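Local atomic coordinates of beta-ketoacyl synthase (Burkholderia phymatum, PDB entry 4EWG), a protein that probably acts as a 3-oxoacyl-[acyl-carrier-protein] synthase, the condensing enzyme of the thiolase-like superfamily that extends acyl chains held on acyl carrier protein. Residues Gly103-Tyr109 against Gln187-Gly193; Tyr80-Ser85 against Glu237-Thr241; Thr256-Glu260 against Ile353-Lys357. All coordinates share one frame; numbering follows the deposited sequence.

Contact 1 of 3, residues Gly103-Tyr109 against Gln187-Gly193; sequences GRMGVAY and QTLMLAG
The carbonyl oxygen of Arg104 takes two backbone donors where the parallel strands 105-109 and 189-193 begin: Leu189 N at 3.0 Å, and Thr188 N in a bond that its 134° angle marks as weak. One residue earlier Gln187 NE2 donates to Gly103 O at 3.1 Å. The glutamine chain folds back at chi2 (-69°), carrying its amide to the turn, while OE1 accepts from Arg160 N. Arg104 NH1 makes a weak hydrogen bond to NE2 of His249, a calcium-binding residue, though this chain holds no calcium. The strands, neighbours in the central sheet of the thiolase-like fold, then exchange parallel-sheet bonds, Gly106 and Ala108 pairing with Leu189, Leu191 and Gly193; Ala108 N to Leu191 O, 2.8 Å and 173°, is the straightest. On the face of Met105, Leu189 and Leu191, the methionine chain runs extended to SD, which meets Leu191 CG, and bends at chi3 to put CE on Leu189 CB at 3.7 Å. Beyond them the Tyr109 ring lies over Gly193 in a CH-pi contact, CA to ring centroid 3.8 Å; glycine suits this place since a CB would strike the ring. On the reverse face Gly106 gives way likewise to Met190 SD, and the small Ala108 and Ala192 accept helix 170-183. Most backbone bonds are buried between apolar side chains, which probably shields them from solvent; the Arg104 end is more open.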
loop_
_atom_site.group_PDB
_atom_site.type_symbol
_atom_site.label_atom_id
_atom_site.label_comp_id
_atom_site.label_asym_id
_atom_site.label_seq_id
_atom_site.Cartn_x
_atom_site.Cartn_y
_atom_site.Cartn_z
ATOM N N GLY A 103 -2.116 -14.864 -15.069
ATOM C CA GLY A 103 -2.568 -13.476 -15.060
ATOM C C GLY A 103 -3.973 -13.311 -14.500
ATOM O O GLY A 103 -4.399 -12.195 -14.262
ATOM N N ARG A 104 -4.668 -14.421 -14.230
ATOM C CA ARG A 104 -6.042 -14.400 -13.791
ATOM C C ARG A 104 -6.147 -14.149 -12.306
ATOM O O ARG A 104 -7.209 -13.784 -11.814
ATOM C CB ARG A 104 -6.723 -15.745 -14.057
ATOM C CG ARG A 104 -6.345 -16.884 -13.084
ATOM C CD ARG A 104 -7.202 -18.140 -13.291
ATOM N NE ARG A 104 -6.853 -18.799 -14.541
ATOM C CZ ARG A 104 -7.600 -19.702 -15.173
ATOM N NH1 ARG A 104 -8.772 -20.097 -14.685
ATOM N NH2 ARG A 104 -7.165 -20.216 -16.317
ATOM N N MET A 105 -5.069 -14.447 -11.588
ATOM C CA MET A 105 -5.030 -14.281 -10.150
ATOM C C MET A 105 -4.044 -13.199 -9.764
ATOM O O MET A 105 -2.927 -13.200 -10.232
ATOM C CB MET A 105 -4.620 -15.582 -9.466
ATOM C CG MET A 105 -4.533 -15.446 -7.958
ATOM S SD MET A 105 -4.051 -16.932 -7.094
ATOM C CE MET A 105 -5.546 -17.944 -7.258
ATOM N N GLY A 106 -4.467 -12.317 -8.862
ATOM C CA GLY A 106 -3.625 -11.225 -8.341
ATOM C C GLY A 106 -3.477 -11.322 -6.836
ATOM O O GLY A 106 -3.880 -12.315 -6.213
ATOM N N VAL A 107 -2.853 -10.317 -6.245
ATOM C CA VAL A 107 -2.541 -10.353 -4.831
ATOM C C VAL A 107 -2.787 -9.006 -4.164
ATOM O O VAL A 107 -2.324 -7.972 -4.652
ATOM C CB VAL A 107 -1.072 -10.758 -4.577
ATOM C CG1 VAL A 107 -0.776 -10.712 -3.065
ATOM C CG2 VAL A 107 -0.782 -12.117 -5.197
ATOM N N ALA A 108 -3.543 -9.015 -3.080
ATOM C CA ALA A 108 -3.686 -7.848 -2.238
ATOM C C ALA A 108 -3.176 -8.232 -0.847
ATOM O O ALA A 108 -3.598 -9.246 -0.266
ATOM C CB ALA A 108 -5.141 -7.386 -2.191
ATOM N N TYR A 109 -2.236 -7.449 -0.323
ATOM C CA TYR A 109 -1.611 -7.804 0.956
ATOM C C TYR A 109 -0.865 -6.623 1.550
ATOM O O TYR A 109 -0.374 -5.758 0.816
ATOM C CB TYR A 109 -0.580 -8.942 0.739
ATOM C CG TYR A 109 -0.728 -10.104 1.651
ATOM C CD1 TYR A 109 -0.136 -10.109 2.943
ATOM C CD2 TYR A 109 -1.467 -11.222 1.261
ATOM C CE1 TYR A 109 -0.282 -11.207 3.797
ATOM C CE2 TYR A 109 -1.606 -12.325 2.115
ATOM C CZ TYR A 109 -1.024 -12.309 3.369
ATOM O OH TYR A 109 -1.202 -13.390 4.194
ATOM N N GLN A 187 -9.854 -9.001 -12.230
ATOM C CA GLN A 187 -9.197 -10.236 -11.913
ATOM C C GLN A 187 -10.260 -11.270 -11.637
ATOM O O GLN A 187 -11.337 -10.941 -11.123
ATOM C CB GLN A 187 -8.332 -10.056 -10.652
ATOM C CG GLN A 187 -7.132 -9.170 -10.832
ATOM C CD GLN A 187 -6.072 -9.774 -11.726
ATOM O OE1 GLN A 187 -5.312 -9.041 -12.337
ATOM N NE2 GLN A 187 -6.016 -11.121 -11.822
ATOM N N THR A 188 -9.957 -12.513 -11.964
ATOM C CA THR A 188 -10.860 -13.621 -11.694
ATOM C C THR A 188 -10.683 -14.109 -10.273
ATOM O O THR A 188 -11.630 -14.543 -9.638
ATOM C CB THR A 188 -10.596 -14.809 -12.621
ATOM O OG1 THR A 188 -10.783 -14.406 -13.981
ATOM C CG2 THR A 188 -11.542 -15.952 -12.320
ATOM N N LEU A 189 -9.447 -14.060 -9.789
ATOM C CA LEU A 189 -9.099 -14.533 -8.466
ATOM C C LEU A 189 -8.161 -13.561 -7.813
ATOM O O LEU A 189 -7.459 -12.840 -8.486
ATOM C CB LEU A 189 -8.391 -15.893 -8.573
ATOM C CG LEU A 189 -9.312 -17.035 -9.007
ATOM C CD1 LEU A 189 -8.792 -17.725 -10.300
ATOM C CD2 LEU A 189 -9.550 -18.000 -7.840
ATOM N N MET A 190 -8.144 -13.561 -6.487
ATOM C CA MET A 190 -7.207 -12.752 -5.700
ATOM C C MET A 190 -6.862 -13.504 -4.432
ATOM O O MET A 190 -7.753 -14.092 -3.778
ATOM C CB MET A 190 -7.810 -11.389 -5.295
ATOM C CG MET A 190 -8.044 -10.388 -6.424
ATOM S SD MET A 190 -6.537 -9.781 -7.215
ATOM C CE MET A 190 -5.976 -8.468 -6.097
ATOM N N LEU A 191 -5.575 -13.516 -4.097
ATOM C CA LEU A 191 -5.144 -13.789 -2.727
ATOM C C LEU A 191 -5.225 -12.457 -1.968
ATOM O O LEU A 191 -4.703 -11.448 -2.429
ATOM C CB LEU A 191 -3.718 -14.308 -2.699
ATOM C CG LEU A 191 -3.521 -15.643 -3.465
ATOM C CD1 LEU A 191 -2.071 -16.017 -3.391
ATOM C CD2 LEU A 191 -4.437 -16.769 -2.940
ATOM N N ALA A 192 -5.914 -12.447 -0.838
ATOM C CA ALA A 192 -6.009 -11.244 -0.032
ATOM C C ALA A 192 -5.725 -11.587 1.414
ATOM O O ALA A 192 -6.287 -12.524 1.957
ATOM C CB ALA A 192 -7.380 -10.599 -0.175
ATOM N N GLY A 193 -4.855 -10.811 2.042
ATOM C CA GLY A 193 -4.540 -11.043 3.421
ATOM C C GLY A 193 -3.706 -9.968 4.052
ATOM O O GLY A 193 -3.512 -8.868 3.486
#

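Contact 2 of 3, residues Tyr80-Ser85 against Glu237-Thr241; sequences YAVRAS and EGAAT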
loop_
_atom_site.group_PDB
_atom_site.type_symbol
_atom_site.label_atom_id
_atom_site.label_comp_id
_atom_site.label_asym_id
_atom_site.label_seq_id
_atom_site.Cartn_x
_atom_site.Cartn_y
_atom_site.Cartn_z
ATOM N N TYR A 80 5.443 -15.771 6.931
ATOM C CA TYR A 80 4.078 -16.005 7.457
ATOM C C TYR A 80 3.048 -15.834 6.331
ATOM O O TYR A 80 2.163 -16.654 6.156
ATOM C CB TYR A 80 3.728 -15.027 8.550
ATOM C CG TYR A 80 4.592 -15.033 9.812
ATOM C CD1 TYR A 80 5.546 -16.011 10.074
ATOM C CD2 TYR A 80 4.424 -14.027 10.756
ATOM C CE1 TYR A 80 6.296 -15.990 11.245
ATOM C CE2 TYR A 80 5.172 -13.999 11.919
ATOM C CZ TYR A 80 6.094 -14.982 12.162
ATOM O OH TYR A 80 6.823 -14.911 13.361
ATOM N N ALA A 81 3.207 -14.755 5.570
ATOM C CA ALA A 81 2.266 -14.385 4.515
ATOM C C ALA A 81 2.204 -15.515 3.469
ATOM O O ALA A 81 1.123 -15.938 3.080
ATOM C CB ALA A 81 2.691 -13.073 3.864
ATOM N N VAL A 82 3.380 -15.993 3.041
ATOM C CA VAL A 82 3.467 -17.054 2.049
ATOM C C VAL A 82 2.880 -18.381 2.574
ATOM O O VAL A 82 2.112 -19.038 1.893
ATOM C CB VAL A 82 4.903 -17.254 1.571
ATOM C CG1 VAL A 82 5.009 -18.496 0.701
ATOM C CG2 VAL A 82 5.379 -16.023 0.794
ATOM N N ARG A 83 3.143 -18.692 3.831
ATOM C CA ARG A 83 2.634 -19.914 4.402
ATOM C C ARG A 83 1.104 -19.875 4.500
ATOM O O ARG A 83 0.432 -20.846 4.175
ATOM C CB ARG A 83 3.269 -20.147 5.772
ATOM C CG ARG A 83 2.777 -21.397 6.476
ATOM C CD ARG A 83 2.931 -22.619 5.604
ATOM N NE ARG A 83 2.578 -23.821 6.336
ATOM C CZ ARG A 83 2.264 -24.978 5.776
ATOM N NH1 ARG A 83 2.234 -25.087 4.456
ATOM N NH2 ARG A 83 1.961 -26.036 6.533
ATOM N N ALA A 84 0.570 -18.730 4.958
ATOM C CA ALA A 84 -0.870 -18.485 5.005
ATOM C C ALA A 84 -1.506 -18.708 3.662
ATOM O O ALA A 84 -2.567 -19.350 3.542
ATOM C CB ALA A 84 -1.151 -17.059 5.468
ATOM N N SER A 85 -0.856 -18.158 2.646
ATOM C CA SER A 85 -1.420 -18.132 1.335
ATOM C C SER A 85 -1.351 -19.532 0.733
ATOM O O SER A 85 -2.273 -19.940 0.030
ATOM C CB SER A 85 -0.669 -17.109 0.482
ATOM O OG SER A 85 -0.768 -15.820 1.027
ATOM N N GLU A 237 1.003 -11.505 16.479
ATOM C CA GLU A 237 1.612 -11.682 15.164
ATOM C C GLU A 237 0.963 -12.799 14.368
ATOM O O GLU A 237 0.088 -13.526 14.888
ATOM C CB GLU A 237 3.114 -11.940 15.315
ATOM C CG GLU A 237 3.487 -13.239 16.023
ATOM C CD GLU A 237 4.964 -13.552 15.977
ATOM O OE1 GLU A 237 5.611 -13.138 15.052
ATOM O OE2 GLU A 237 5.509 -14.231 16.874
ATOM N N GLY A 238 1.426 -12.973 13.131
ATOM C CA GLY A 238 0.978 -14.079 12.260
ATOM C C GLY A 238 0.569 -13.595 10.872
ATOM O O GLY A 238 1.011 -12.532 10.407
ATOM N N ALA A 239 -0.298 -14.377 10.223
ATOM C CA ALA A 239 -0.845 -14.013 8.928
ATOM C C ALA A 239 -2.082 -14.800 8.651
ATOM O O ALA A 239 -2.303 -15.875 9.222
ATOM C CB ALA A 239 0.182 -14.274 7.822
ATOM N N ALA A 240 -2.867 -14.295 7.710
ATOM C CA ALA A 240 -4.087 -14.979 7.273
ATOM C C ALA A 240 -4.352 -14.555 5.816
ATOM O O ALA A 240 -4.124 -13.392 5.443
ATOM C CB ALA A 240 -5.284 -14.645 8.186
ATOM N N THR A 241 -4.764 -15.517 5.003
ATOM C CA THR A 241 -5.055 -15.269 3.619
ATOM C C THR A 241 -6.427 -15.853 3.285
ATOM O O THR A 241 -6.742 -17.010 3.662
ATOM C CB THR A 241 -4.020 -15.942 2.697
ATOM O OG1 THR A 241 -2.693 -15.481 3.011
ATOM C CG2 THR A 241 -4.328 -15.622 1.210
#
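Tyr80 runs alongside residues 237-239 from CB to hydroxyl. Its CB rests on Ala239 CB at 3.7 Å; farther along the ring, CD2 passes Gly238 O at 3.7 Å, at the ring edge; CE2 approaches Glu237 OE1, which lies in the ring plane; and OH donates to that same OE1 at 2.7 Å. The carboxylate plane is turned 69° from the ring, and the hydroxyl meets OE1 from above the carboxylate plane. Glu237 places CG between its backbone N and carbonyl carbon (chi1 65°) and then runs extended, which carries the carboxylate out to the phenol. Leu198 N also donates to OE1 and Leu57 N to OE2, so the buried acid is held by several donors, while Arg76 NE bonds to the phenol oxygen. Helix 76-92 packs here on strand 238-246, part of the alpha-beta layering of the thiolase-like fold; the axes of segments 80-85 and 238-241 approach to 6.7 Å, their directions 36° apart. Small residues make that approach possible: Ala84 CB sits 3.9 Å from Ala239 CB and touches Thr241 OG1. One turn beyond Ala81, Ser85 OG is hydrogen-bonded to Thr241 OG1 at 2.8 Å, and Tyr109 OH reaches the same threonine oxygen. Ser85 suits a buried helix position because its OG donates back to Ala81 O, at 2.8 Å; Ser85 N bonds to this oxygen from the opposite face of the carbonyl plane.

Contact 3 of 3, residues Thr256-Glu260 against Ile353-Lys357; sequences TIHAE and IEMMK
Lys357 NZ donates to His258 ND1 at 3.1 Å, the polar link between residues 258-259, on the side of strand 259-268, and helix 344-358. The ammonium lies near the edge of the imidazole, 16° out of the ring plane. A bend at chi3 (81°) brings the lysine tip round to the nitrogen, and its CG and CD pass His258 O on the way. Beside this bond the contact is apolar. Ala259 CB meets Ile353 CG2 at 3.9 Å and Met356 CE at 4.0 Å, a methyl small enough to fit against the branched isoleucine and the bent thioether together. Ile353 CG2 also lies 3.8 Å from His258 O. The helix packs on the central sheet of the thiolase-like fold, where Ile353 further touches Ile10 of strand 8-16 and Phe408 of strand 402-409. Farther out, Asp91 OD2 hydrogen-bonds to His258 NE2, so both ring nitrogens have partners and the ring's rotation is fixed. Lysine suits this place: its long chain spans the gap to His258, and Glu354, one turn earlier, makes a long salt bridge to NZ. Glu354 itself is held by Arg358 through OE1 and by Trp350 NE1 through OE2.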
loop_
_atom_site.group_PDB
_atom_site.type_symbol
_atom_site.label_atom_id
_atom_site.label_comp_id
_atom_site.label_asym_id
_atom_site.label_seq_id
_atom_site.Cartn_x
_atom_site.Cartn_y
_atom_site.Cartn_z
ATOM N N THR A 256 -15.820 -25.672 -3.232
ATOM C CA THR A 256 -16.488 -25.530 -1.958
ATOM C C THR A 256 -16.454 -24.037 -1.569
ATOM O O THR A 256 -15.393 -23.468 -1.465
ATOM C CB THR A 256 -15.785 -26.326 -0.866
ATOM O OG1 THR A 256 -15.894 -27.709 -1.138
ATOM C CG2 THR A 256 -16.410 -26.033 0.468
ATOM N N ILE A 257 -17.620 -23.423 -1.387
ATOM C CA ILE A 257 -17.711 -21.973 -1.164
ATOM C C ILE A 257 -17.945 -21.690 0.316
ATOM O O ILE A 257 -18.965 -22.129 0.849
ATOM C CB ILE A 257 -18.891 -21.381 -1.958
ATOM C CG1 ILE A 257 -18.625 -21.511 -3.479
ATOM C CG2 ILE A 257 -19.121 -19.946 -1.544
ATOM C CD1 ILE A 257 -19.846 -21.267 -4.340
ATOM N N HIS A 258 -17.021 -20.953 0.966
ATOM C CA HIS A 258 -17.071 -20.721 2.420
ATOM C C HIS A 258 -18.027 -19.627 2.794
ATOM O O HIS A 258 -18.656 -19.676 3.836
ATOM C CB HIS A 258 -15.678 -20.384 2.972
ATOM C CG HIS A 258 -14.693 -21.544 2.914
ATOM N ND1 HIS A 258 -14.884 -22.697 3.595
ATOM C CD2 HIS A 258 -13.496 -21.687 2.234
ATOM C CE1 HIS A 258 -13.883 -23.535 3.344
ATOM N NE2 HIS A 258 -13.027 -22.923 2.501
ATOM N N ALA A 259 -18.106 -18.607 1.958
ATOM C CA ALA A 259 -18.965 -17.428 2.193
ATOM C C ALA A 259 -18.952 -16.584 0.945
ATOM O O ALA A 259 -18.170 -16.837 0.021
ATOM C CB ALA A 259 -18.472 -16.609 3.378
ATOM N N GLU A 260 -19.840 -15.594 0.904
ATOM C CA GLU A 260 -19.844 -14.590 -0.154
ATOM C C GLU A 260 -19.588 -13.248 0.508
ATOM O O GLU A 260 -20.106 -12.982 1.593
ATOM C CB GLU A 260 -21.190 -14.564 -0.901
ATOM C CG GLU A 260 -21.328 -13.420 -1.889
ATOM C CD GLU A 260 -22.597 -13.479 -2.735
ATOM O OE1 GLU A 260 -23.562 -14.192 -2.368
ATOM O OE2 GLU A 260 -22.627 -12.802 -3.772
ATOM N N ILE A 353 -15.832 -16.091 9.608
ATOM C CA ILE A 353 -16.508 -16.976 8.656
ATOM C C ILE A 353 -16.584 -18.418 9.194
ATOM O O ILE A 353 -17.608 -19.079 9.060
ATOM C CB ILE A 353 -15.827 -16.978 7.289
ATOM C CG1 ILE A 353 -15.975 -15.619 6.603
ATOM C CG2 ILE A 353 -16.453 -18.014 6.378
ATOM C CD1 ILE A 353 -15.071 -15.478 5.409
ATOM N N GLU A 354 -15.521 -18.870 9.834
ATOM C CA GLU A 354 -15.513 -20.184 10.456
ATOM C C GLU A 354 -16.575 -20.284 11.555
ATOM O O GLU A 354 -17.284 -21.278 11.650
ATOM C CB GLU A 354 -14.150 -20.505 11.063
ATOM C CG GLU A 354 -13.004 -20.489 10.075
ATOM C CD GLU A 354 -12.864 -21.768 9.264
ATOM O OE1 GLU A 354 -13.886 -22.412 8.947
ATOM O OE2 GLU A 354 -11.706 -22.117 8.929
ATOM N N MET A 355 -16.699 -19.236 12.364
ATOM C CA MET A 355 -17.686 -19.216 13.406
ATOM C C MET A 355 -19.087 -19.169 12.812
ATOM O O MET A 355 -19.976 -19.909 13.248
ATOM C CB MET A 355 -17.439 -18.034 14.311
ATOM C CG MET A 355 -16.169 -18.192 15.124
ATOM S SD MET A 355 -15.990 -16.936 16.399
ATOM C CE MET A 355 -15.858 -15.469 15.382
ATOM N N MET A 356 -19.281 -18.334 11.803
ATOM C CA MET A 356 -20.577 -18.246 11.118
ATOM C C MET A 356 -21.010 -19.576 10.567
ATOM O O MET A 356 -22.149 -19.934 10.722
ATOM C CB MET A 356 -20.549 -17.220 9.970
ATOM C CG MET A 356 -21.808 -17.226 9.110
ATOM S SD MET A 356 -21.942 -15.845 7.978
ATOM C CE MET A 356 -20.866 -16.309 6.627
ATOM N N LYS A 357 -20.094 -20.310 9.927
ATOM C CA LYS A 357 -20.439 -21.634 9.350
ATOM C C LYS A 357 -20.913 -22.601 10.395
ATOM O O LYS A 357 -21.695 -23.501 10.096
ATOM C CB LYS A 357 -19.263 -22.274 8.638
ATOM C CG LYS A 357 -18.980 -21.716 7.247
ATOM C CD LYS A 357 -17.585 -22.108 6.768
ATOM C CE LYS A 357 -17.533 -23.521 6.215
ATOM N NZ LYS A 357 -16.134 -24.049 6.132
#

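How the contacts relate
Following the chain from the N terminus, helix 76-92 opens contact 2 and strand 105-110 then opens contact 1. Contact 1 closes at 187-193, and contact 2 only at 237-241, so the first is nested inside the loop of the second. The two touch: Tyr109 OH lies 2.8 Å from Thr241 OG1, a probable hydrogen bond, linking strand 105-110 to strand 238-246, with strand 189-196 between them in the sheet. Contact 3 follows in series, opening at 256-260 and closing at 353-357, with its centre about 19 Å from the centre of each of the others. All three reach one central sheet: contact 1 pairs two strands, and contacts 2 and 3 dock helices on it.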